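Local structure of 3-oxoacyl-[acyl-carrier-protein] synthase, mitochondrial (Arabidopsis thaliana, 2IX4) at residues V18-C30 with F371-L385. The protein catalyses the condensation steps of mitochondrial fatty acid synthesis, lengthening acyl chains by two carbons taken from malonyl-ACP. Residues are numbered along the deposited sequence; the frame is centred on the assembly and turned at random. Where two conformers were deposited one is given.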
ATOM      1  N   VAL A  18      -1.037  13.014 -21.740  1.00 25.65           N
ATOM      2  CA  VAL A  18       0.187  12.403 -22.273  1.00 26.22           C
ATOM      3  C   VAL A  18       0.839  13.284 -23.347  1.00 26.52           C
ATOM      4  O   VAL A  18       2.042  13.542 -23.290  1.00 26.59           O
ATOM      5  CB  VAL A  18      -0.073  10.963 -22.818  1.00 26.28           C
ATOM      6  CG1 VAL A  18       1.149  10.417 -23.549  1.00 26.36           C
ATOM      7  CG2 VAL A  18      -0.463  10.019 -21.687  1.00 26.08           C
ATOM      8  N   GLU A  19       0.035  13.751 -24.302  1.00 26.81           N
ATOM      9  CA  GLU A  19       0.520  14.590 -25.404  1.00 27.17           C
ATOM     10  C   GLU A  19       1.321  15.793 -24.895  1.00 26.62           C
ATOM     11  O   GLU A  19       2.475  15.984 -25.287  1.00 26.66           O
ATOM     12  CB  GLU A  19      -0.649  15.048 -26.284  1.00 27.58           C
ATOM     13  CG  GLU A  19      -0.251  15.585 -27.667  1.00 30.20           C
ATOM     14  CD  GLU A  19       0.086  17.074 -27.675  1.00 33.53           C
ATOM     15  OE1 GLU A  19      -0.593  17.857 -26.970  1.00 34.58           O
ATOM     16  OE2 GLU A  19       1.027  17.466 -28.405  1.00 35.26           O
ATOM     17  N   THR A  20       0.711  16.578 -24.010  1.00 25.79           N
ATOM     18  CA  THR A  20       1.333  17.788 -23.475  1.00 25.06           C
ATOM     19  C   THR A  20       2.597  17.493 -22.657  1.00 24.52           C
ATOM     20  O   THR A  20       3.617  18.161 -22.832  1.00 24.42           O
ATOM     21  CB  THR A  20       0.317  18.626 -22.653  1.00 25.12           C
ATOM     22  OG1 THR A  20      -0.778  19.008 -23.498  1.00 25.30           O
ATOM     23  CG2 THR A  20       0.967  19.890 -22.095  1.00 25.12           C
ATOM     24  N   THR A  21       2.523  16.494 -21.780  1.00 23.79           N
ATOM     25  CA  THR A  21       3.660  16.109 -20.936  1.00 23.30           C
ATOM     26  C   THR A  21       4.861  15.656 -21.775  1.00 23.04           C
ATOM     27  O   THR A  21       5.965  16.177 -21.611  1.00 22.78           O
ATOM     28  CB  THR A  21       3.264  15.011 -19.916  1.00 23.20           C
ATOM     29  OG1 THR A  21       2.323  15.549 -18.981  1.00 23.05           O
ATOM     30  CG2 THR A  21       4.486  14.491 -19.151  1.00 23.08           C
ATOM     31  N   TRP A  22       4.626  14.701 -22.675  1.00 22.85           N
ATOM     32  CA  TRP A  22       5.669  14.161 -23.553  1.00 22.82           C
ATOM     33  C   TRP A  22       6.305  15.211 -24.475  1.00 22.92           C
ATOM     34  O   TRP A  22       7.526  15.219 -24.648  1.00 22.89           O
ATOM     35  CB  TRP A  22       5.122  12.989 -24.379  1.00 22.75           C
ATOM     36  CG  TRP A  22       6.151  12.307 -25.241  1.00 22.22           C
ATOM     37  CD1 TRP A  22       6.236  12.352 -26.602  1.00 21.75           C
ATOM     38  CD2 TRP A  22       7.238  11.484 -24.797  1.00 21.44           C
ATOM     39  NE1 TRP A  22       7.305  11.606 -27.034  1.00 21.53           N
ATOM     40  CE2 TRP A  22       7.938  11.064 -25.947  1.00 21.50           C
ATOM     41  CE3 TRP A  22       7.687  11.059 -23.537  1.00 21.38           C
ATOM     42  CZ2 TRP A  22       9.065  10.234 -25.879  1.00 21.63           C
ATOM     43  CZ3 TRP A  22       8.808  10.238 -23.468  1.00 20.82           C
ATOM     44  CH2 TRP A  22       9.483   9.834 -24.634  1.00 21.17           C
ATOM     45  N   ARG A  23       5.481  16.084 -25.057  0.50 22.91           N
ATOM     46  CA  ARG A  23       5.974  17.137 -25.948  0.50 23.05           C
ATOM     47  C   ARG A  23       6.925  18.074 -25.207  0.50 22.93           C
ATOM     48  O   ARG A  23       8.026  18.350 -25.679  0.50 22.88           O
ATOM     49  CB  ARG A  23       4.821  17.946 -26.547  0.50 23.12           C
ATOM     50  CG  ARG A  23       5.122  18.513 -27.929  0.50 24.01           C
ATOM     51  CD  ARG A  23       4.819  20.009 -28.057  0.50 25.15           C
ATOM     52  NE  ARG A  23       3.596  20.433 -27.374  0.50 25.89           N
ATOM     53  CZ  ARG A  23       3.544  21.367 -26.426  0.50 25.98           C
ATOM     54  NH1 ARG A  23       4.647  21.999 -26.037  0.50 25.73           N
ATOM     55  NH2 ARG A  23       2.381  21.678 -25.869  0.50 26.28           N
ATOM     56  N   ARG A  24       6.491  18.546 -24.041  1.00 22.86           N
ATOM     57  CA  ARG A  24       7.285  19.464 -23.227  1.00 23.00           C
ATOM     58  C   ARG A  24       8.539  18.808 -22.645  1.00 22.58           C
ATOM     59  O   ARG A  24       9.582  19.456 -22.519  1.00 22.29           O
ATOM     60  CB  ARG A  24       6.417  20.082 -22.126  1.00 23.24           C
ATOM     61  CG  ARG A  24       5.395  21.093 -22.661  1.00 24.90           C
ATOM     62  CD  ARG A  24       4.592  21.766 -21.553  1.00 28.34           C
ATOM     63  NE  ARG A  24       5.446  22.341 -20.512  1.00 31.28           N
ATOM     64  CZ  ARG A  24       5.002  22.926 -19.401  1.00 32.97           C
ATOM     65  NH1 ARG A  24       3.697  23.032 -19.167  1.00 34.29           N
ATOM     66  NH2 ARG A  24       5.867  23.411 -18.517  1.00 33.71           N
ATOM     67  N   LEU A  25       8.435  17.522 -22.313  1.00 22.29           N
ATOM     68  CA  LEU A  25       9.577  16.750 -21.816  1.00 22.20           C
ATOM     69  C   LEU A  25      10.681  16.665 -22.869  1.00 22.38           C
ATOM     70  O   LEU A  25      11.846  16.943 -22.577  1.00 22.18           O
ATOM     71  CB  LEU A  25       9.145  15.337 -21.396  1.00 22.07           C
ATOM     72  CG  LEU A  25      10.236  14.398 -20.858  1.00 21.62           C
ATOM     73  CD1 LEU A  25      10.644  14.778 -19.435  1.00 21.22           C
ATOM     74  CD2 LEU A  25       9.779  12.948 -20.915  1.00 20.74           C
ATOM     75  N   ILE A  26      10.298  16.288 -24.089  1.00 22.66           N
ATOM     76  CA  ILE A  26      11.240  16.139 -25.203  1.00 22.87           C
ATOM     77  C   ILE A  26      11.844  17.485 -25.619  1.00 23.10           C
ATOM     78  O   ILE A  26      13.019  17.555 -25.983  1.00 23.18           O
ATOM     79  CB  ILE A  26      10.582  15.400 -26.413  1.00 22.81           C
ATOM     80  CG1 ILE A  26      10.145  13.976 -26.017  1.00 22.72           C
ATOM     81  CG2 ILE A  26      11.507  15.374 -27.638  1.00 22.89           C
ATOM     82  CD1 ILE A  26      11.212  13.131 -25.303  1.00 22.30           C
ATOM     83  N   ASP A  27      11.041  18.545 -25.535  1.00 23.32           N
ATOM     84  CA  ASP A  27      11.488  19.907 -25.838  1.00 23.64           C
ATOM     85  C   ASP A  27      12.411  20.488 -24.767  1.00 23.48           C
ATOM     86  O   ASP A  27      12.944  21.583 -24.935  1.00 23.49           O
ATOM     87  CB  ASP A  27      10.286  20.834 -26.035  1.00 23.67           C
ATOM     88  CG  ASP A  27       9.522  20.542 -27.313  1.00 24.88           C
ATOM     89  OD1 ASP A  27       8.492  21.209 -27.542  1.00 25.42           O
ATOM     90  OD2 ASP A  27       9.944  19.647 -28.081  1.00 26.02           O
ATOM     91  N   GLY A  28      12.582  19.757 -23.668  1.00 23.45           N
ATOM     92  CA  GLY A  28      13.511  20.143 -22.609  1.00 23.58           C
ATOM     93  C   GLY A  28      12.964  21.135 -21.605  1.00 23.74           C
ATOM     94  O   GLY A  28      13.724  21.892 -20.995  1.00 23.67           O
ATOM     95  N   GLU A  29      11.645  21.134 -21.426  1.00 23.97           N
ATOM     96  CA  GLU A  29      11.003  22.054 -20.491  1.00 24.28           C
ATOM     97  C   GLU A  29      11.026  21.514 -19.061  1.00 24.21           C
ATOM     98  O   GLU A  29      11.330  20.338 -18.832  1.00 24.14           O
ATOM     99  CB  GLU A  29       9.590  22.416 -20.959  1.00 24.42           C
ATOM    100  CG  GLU A  29       9.593  23.270 -22.236  1.00 25.84           C
ATOM    101  CD  GLU A  29       8.214  23.720 -22.676  1.00 28.08           C
ATOM    102  OE1 GLU A  29       7.440  24.214 -21.832  1.00 29.88           O
ATOM    103  OE2 GLU A  29       7.907  23.597 -23.880  1.00 29.52           O
ATOM    104  N   CYS A  30      10.721  22.389 -18.107  1.00 24.19           N
ATOM    105  CA  CYS A  30      10.854  22.092 -16.684  1.00 24.26           C
ATOM    106  C   CYS A  30       9.653  22.642 -15.916  1.00 24.14           C
ATOM    107  O   CYS A  30       9.256  23.795 -16.113  1.00 24.21           O
ATOM    108  CB  CYS A  30      12.152  22.699 -16.152  1.00 24.23           C
ATOM    109  SG  CYS A  30      12.482  22.386 -14.415  1.00 25.19           S
ATOM    110  N   PHE A 371       6.966   7.175 -19.659  1.00 18.93           N
ATOM    111  CA  PHE A 371       8.071   7.737 -20.440  1.00 18.99           C
ATOM    112  C   PHE A 371       8.858   6.642 -21.166  1.00 19.07           C
ATOM    113  O   PHE A 371       9.243   6.816 -22.325  1.00 19.23           O
ATOM    114  CB  PHE A 371       9.022   8.570 -19.564  1.00 18.92           C
ATOM    115  CG  PHE A 371       8.424   9.854 -19.035  1.00 18.83           C
ATOM    116  CD1 PHE A 371       9.000  10.492 -17.937  1.00 19.46           C
ATOM    117  CD2 PHE A 371       7.295  10.426 -19.625  1.00 19.04           C
ATOM    118  CE1 PHE A 371       8.463  11.677 -17.432  1.00 18.93           C
ATOM    119  CE2 PHE A 371       6.752  11.607 -19.125  1.00 19.54           C
ATOM    120  CZ  PHE A 371       7.337  12.234 -18.025  1.00 18.91           C
ATOM    121  N   SER A 372       9.084   5.524 -20.477  1.00 19.13           N
ATOM    122  CA  SER A 372       9.786   4.369 -21.043  1.00 19.26           C
ATOM    123  C   SER A 372       8.995   3.700 -22.174  1.00 19.30           C
ATOM    124  O   SER A 372       9.568   3.326 -23.199  1.00 19.22           O
ATOM    125  CB  SER A 372      10.115   3.355 -19.944  1.00 19.20           C
ATOM    126  OG  SER A 372      10.918   3.952 -18.936  1.00 19.41           O
ATOM    127  N   ILE A 373       7.685   3.561 -21.979  1.00 19.59           N
ATOM    128  CA  ILE A 373       6.784   3.031 -23.013  1.00 19.84           C
ATOM    129  C   ILE A 373       6.761   3.960 -24.227  1.00 20.10           C
ATOM    130  O   ILE A 373       6.760   3.495 -25.373  1.00 20.54           O
ATOM    131  CB  ILE A 373       5.342   2.829 -22.464  1.00 19.85           C
ATOM    132  CG1 ILE A 373       5.326   1.753 -21.372  1.00 19.67           C
ATOM    133  CG2 ILE A 373       4.364   2.453 -23.586  1.00 19.64           C
ATOM    134  CD1 ILE A 373       4.179   1.893 -20.370  1.00 19.85           C
ATOM    135  N   LEU A 374       6.747   5.267 -23.971  1.00 20.21           N
ATOM    136  CA  LEU A 374       6.736   6.271 -25.043  1.00 20.18           C
ATOM    137  C   LEU A 374       8.058   6.331 -25.811  1.00 20.00           C
ATOM    138  O   LEU A 374       8.070   6.620 -27.007  1.00 19.85           O
ATOM    139  CB  LEU A 374       6.358   7.654 -24.501  1.00 20.19           C
ATOM    140  CG  LEU A 374       4.882   7.859 -24.131  1.00 20.57           C
ATOM    141  CD1 LEU A 374       4.689   9.164 -23.361  1.00 20.76           C
ATOM    142  CD2 LEU A 374       3.988   7.818 -25.366  1.00 20.42           C
ATOM    143  N   ALA A 375       9.160   6.061 -25.112  1.00 19.95           N
ATOM    144  CA  ALA A 375      10.477   5.953 -25.741  1.00 19.72           C
ATOM    145  C   ALA A 375      10.483   4.851 -26.800  1.00 19.56           C
ATOM    146  O   ALA A 375      10.983   5.050 -27.912  1.00 19.42           O
ATOM    147  CB  ALA A 375      11.556   5.698 -24.688  1.00 19.70           C
ATOM    148  N   ILE A 376       9.926   3.695 -26.442  1.00 19.48           N
ATOM    149  CA  ILE A 376       9.736   2.586 -27.376  1.00 19.68           C
ATOM    150  C   ILE A 376       8.806   3.002 -28.520  1.00 19.79           C
ATOM    151  O   ILE A 376       9.131   2.809 -29.690  1.00 19.93           O
ATOM    152  CB  ILE A 376       9.174   1.328 -26.657  1.00 19.55           C
ATOM    153  CG1 ILE A 376      10.203   0.774 -25.662  1.00 19.37           C
ATOM    154  CG2 ILE A 376       8.771   0.255 -27.670  1.00 19.83           C
ATOM    155  CD1 ILE A 376       9.644  -0.234 -24.678  1.00 18.47           C
ATOM    156  N   HIS A 377       7.668   3.591 -28.169  1.00 19.99           N
ATOM    157  CA  HIS A 377       6.631   3.943 -29.142  1.00 20.28           C
ATOM    158  C   HIS A 377       7.072   4.983 -30.175  1.00 20.39           C
ATOM    159  O   HIS A 377       6.735   4.870 -31.356  1.00 20.57           O
ATOM    160  CB  HIS A 377       5.360   4.404 -28.417  1.00 20.27           C
ATOM    161  CG  HIS A 377       4.189   4.619 -29.324  1.00 20.50           C
ATOM    162  ND1 HIS A 377       3.618   3.602 -30.060  1.00 20.69           N
ATOM    163  CD2 HIS A 377       3.476   5.735 -29.610  1.00 21.37           C
ATOM    164  CE1 HIS A 377       2.609   4.084 -30.764  1.00 21.37           C
ATOM    165  NE2 HIS A 377       2.501   5.375 -30.507  1.00 21.27           N
ATOM    166  N   HIS A 378       7.827   5.987 -29.727  1.00 20.56           N
ATOM    167  CA  HIS A 378       8.231   7.111 -30.583  1.00 20.77           C
ATOM    168  C   HIS A 378       9.666   7.024 -31.113  1.00 20.86           C
ATOM    169  O   HIS A 378      10.021   7.724 -32.065  1.00 21.02           O
ATOM    170  CB  HIS A 378       8.046   8.441 -29.846  1.00 20.82           C
ATOM    171  CG  HIS A 378       6.619   8.782 -29.559  1.00 21.24           C
ATOM    172  ND1 HIS A 378       5.701   9.043 -30.554  1.00 21.72           N
ATOM    173  CD2 HIS A 378       5.953   8.916 -28.388  1.00 21.34           C
ATOM    174  CE1 HIS A 378       4.530   9.317 -30.009  1.00 22.05           C
ATOM    175  NE2 HIS A 378       4.656   9.247 -28.695  1.00 22.14           N
ATOM    176  N   GLY A 379      10.484   6.175 -30.496  1.00 20.77           N
ATOM    177  CA  GLY A 379      11.897   6.079 -30.853  1.00 20.71           C
ATOM    178  C   GLY A 379      12.662   7.339 -30.487  1.00 20.62           C
ATOM    179  O   GLY A 379      13.484   7.819 -31.262  1.00 20.55           O
ATOM    180  N   VAL A 380      12.356   7.885 -29.312  1.00 20.81           N
ATOM    181  CA  VAL A 380      13.019   9.077 -28.780  1.00 20.96           C
ATOM    182  C   VAL A 380      13.293   8.835 -27.303  1.00 20.96           C
ATOM    183  O   VAL A 380      12.387   8.481 -26.550  1.00 21.02           O
ATOM    184  CB  VAL A 380      12.146  10.362 -28.914  1.00 20.91           C
ATOM    185  CG1 VAL A 380      12.958  11.606 -28.555  1.00 21.25           C
ATOM    186  CG2 VAL A 380      11.580  10.509 -30.314  1.00 21.26           C
ATOM    187  N   ALA A 381      14.544   9.010 -26.893  1.00 21.20           N
ATOM    188  CA  ALA A 381      14.903   8.899 -25.485  1.00 21.25           C
ATOM    189  C   ALA A 381      15.043  10.301 -24.894  1.00 21.46           C
ATOM    190  O   ALA A 381      15.747  11.140 -25.461  1.00 21.46           O
ATOM    191  CB  ALA A 381      16.190   8.104 -25.323  1.00 21.12           C
ATOM    192  N   PRO A 382      14.360  10.568 -23.764  1.00 21.54           N
ATOM    193  CA  PRO A 382      14.366  11.910 -23.175  1.00 21.55           C
ATOM    194  C   PRO A 382      15.697  12.292 -22.525  1.00 21.54           C
ATOM    195  O   PRO A 382      16.464  11.420 -22.105  1.00 21.64           O
ATOM    196  CB  PRO A 382      13.254  11.840 -22.125  1.00 21.53           C
ATOM    197  CG  PRO A 382      13.167  10.406 -21.763  1.00 21.70           C
ATOM    198  CD  PRO A 382      13.527   9.626 -22.993  1.00 21.51           C
ATOM    199  N   MET A 383      15.952  13.594 -22.449  1.00 21.39           N
ATOM    200  CA  MET A 383      17.179  14.131 -21.864  1.00 21.48           C
ATOM    201  C   MET A 383      17.137  14.172 -20.338  1.00 21.18           C
ATOM    202  O   MET A 383      16.063  14.121 -19.736  1.00 21.17           O
ATOM    203  CB  MET A 383      17.432  15.549 -22.393  1.00 21.58           C
ATOM    204  CG  MET A 383      16.440  16.601 -21.900  1.00 22.45           C
ATOM    205  SD  MET A 383      16.682  18.219 -22.644  1.00 25.73           S
ATOM    206  CE  MET A 383      15.833  18.014 -24.207  1.00 24.61           C
ATOM    207  N   THR A 384      18.318  14.261 -19.726  1.00 20.96           N
ATOM    208  CA  THR A 384      18.448  14.678 -18.333  1.00 20.82           C
ATOM    209  C   THR A 384      18.745  16.173 -18.357  1.00 20.85           C
ATOM    210  O   THR A 384      19.665  16.610 -19.047  1.00 20.74           O
ATOM    211  CB  THR A 384      19.619  13.969 -17.609  1.00 20.79           C
ATOM    212  OG1 THR A 384      19.597  12.570 -17.895  1.00 20.69           O
ATOM    213  CG2 THR A 384      19.530  14.173 -16.104  1.00 20.67           C
ATOM    214  N   LEU A 385      17.968  16.952 -17.613  1.00 20.98           N
ATOM    215  CA  LEU A 385      18.198  18.388 -17.522  1.00 21.13           C
ATOM    216  C   LEU A 385      19.288  18.715 -16.506  1.00 21.26           C
ATOM    217  O   LEU A 385      19.495  17.972 -15.544  1.00 20.93           O
ATOM    218  CB  LEU A 385      16.906  19.132 -17.165  1.00 21.24           C
ATOM    219  CG  LEU A 385      15.821  19.295 -18.237  1.00 21.77           C
ATOM    220  CD1 LEU A 385      14.586  19.947 -17.635  1.00 21.72           C
ATOM    221  CD2 LEU A 385      16.316  20.114 -19.421  1.00 22.31           C
TER
HETATM  222  O   HOH W   1      13.694  15.213 -23.122  1.00 40.65           O
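Trp-22 of helix 18-26 reaches across to helix 364-378 and lodges knob-into-hole among Phe-371, Leu-374, Ala-375 and His-378, packing together two helices of the thiolase fold whose short segments cross at -78°. Its CG stands anti to the backbone N (chi1 -176°), which sends the indole toward helix 364-378, with Ile-26 of its own helix still against one face. Followed outward, CB and CG lie against Leu-374 CD1, and Trp-22 CD1 lies near His-378 CD2. Trp-22 NE1 comes to 3.3 Å from His-378 CD2, where the five-membered ring and the imidazole lie nearly parallel (22°) but slid apart, barely overlapping. Leu-374 CB sits over one face of the six-membered ring, 3.6 Å from its centroid, a CH-pi contact; Ile-26 CG1 lies over the rim of the opposite face. Trp-22 CE3 meets Leu-374 CD1, and CZ3 nears Phe-371 O. At the far end, Trp-22 CH2 lies 3.7 Å from Val-380 O. That carbonyl oxygen, at the ring edge near its plane, is buried without a hydrogen-bond partner. Cutting Trp-22 back to an alanine is likely to leave a gap between the helices, with Leu-374 CB losing its aromatic face and the imidazole its neighbour. Alongside, Leu-25 CD2 stands over the centre of the Phe-371 ring at 3.6 Å while Thr-21 CG2 touches its edge. Phe-371 and Leu-374 also pack on strand 3-12, placing the contact against the central sheet; the bound potassium ion is about 8 Å from the Phe-371 side chain. A water links helix 18-26 to the chain after strand 380-381, donating to Leu-25 O and accepting from Met-383 N. Leu-385 CD1 rests on Glu-29 O and Cys-30 CB. At Gly-28, in its Schellman motif, the Met-383 chain bends at chi3, bringing Met-383 CE to 3.4 Å from Ile-26 O and against Gly-28 CA.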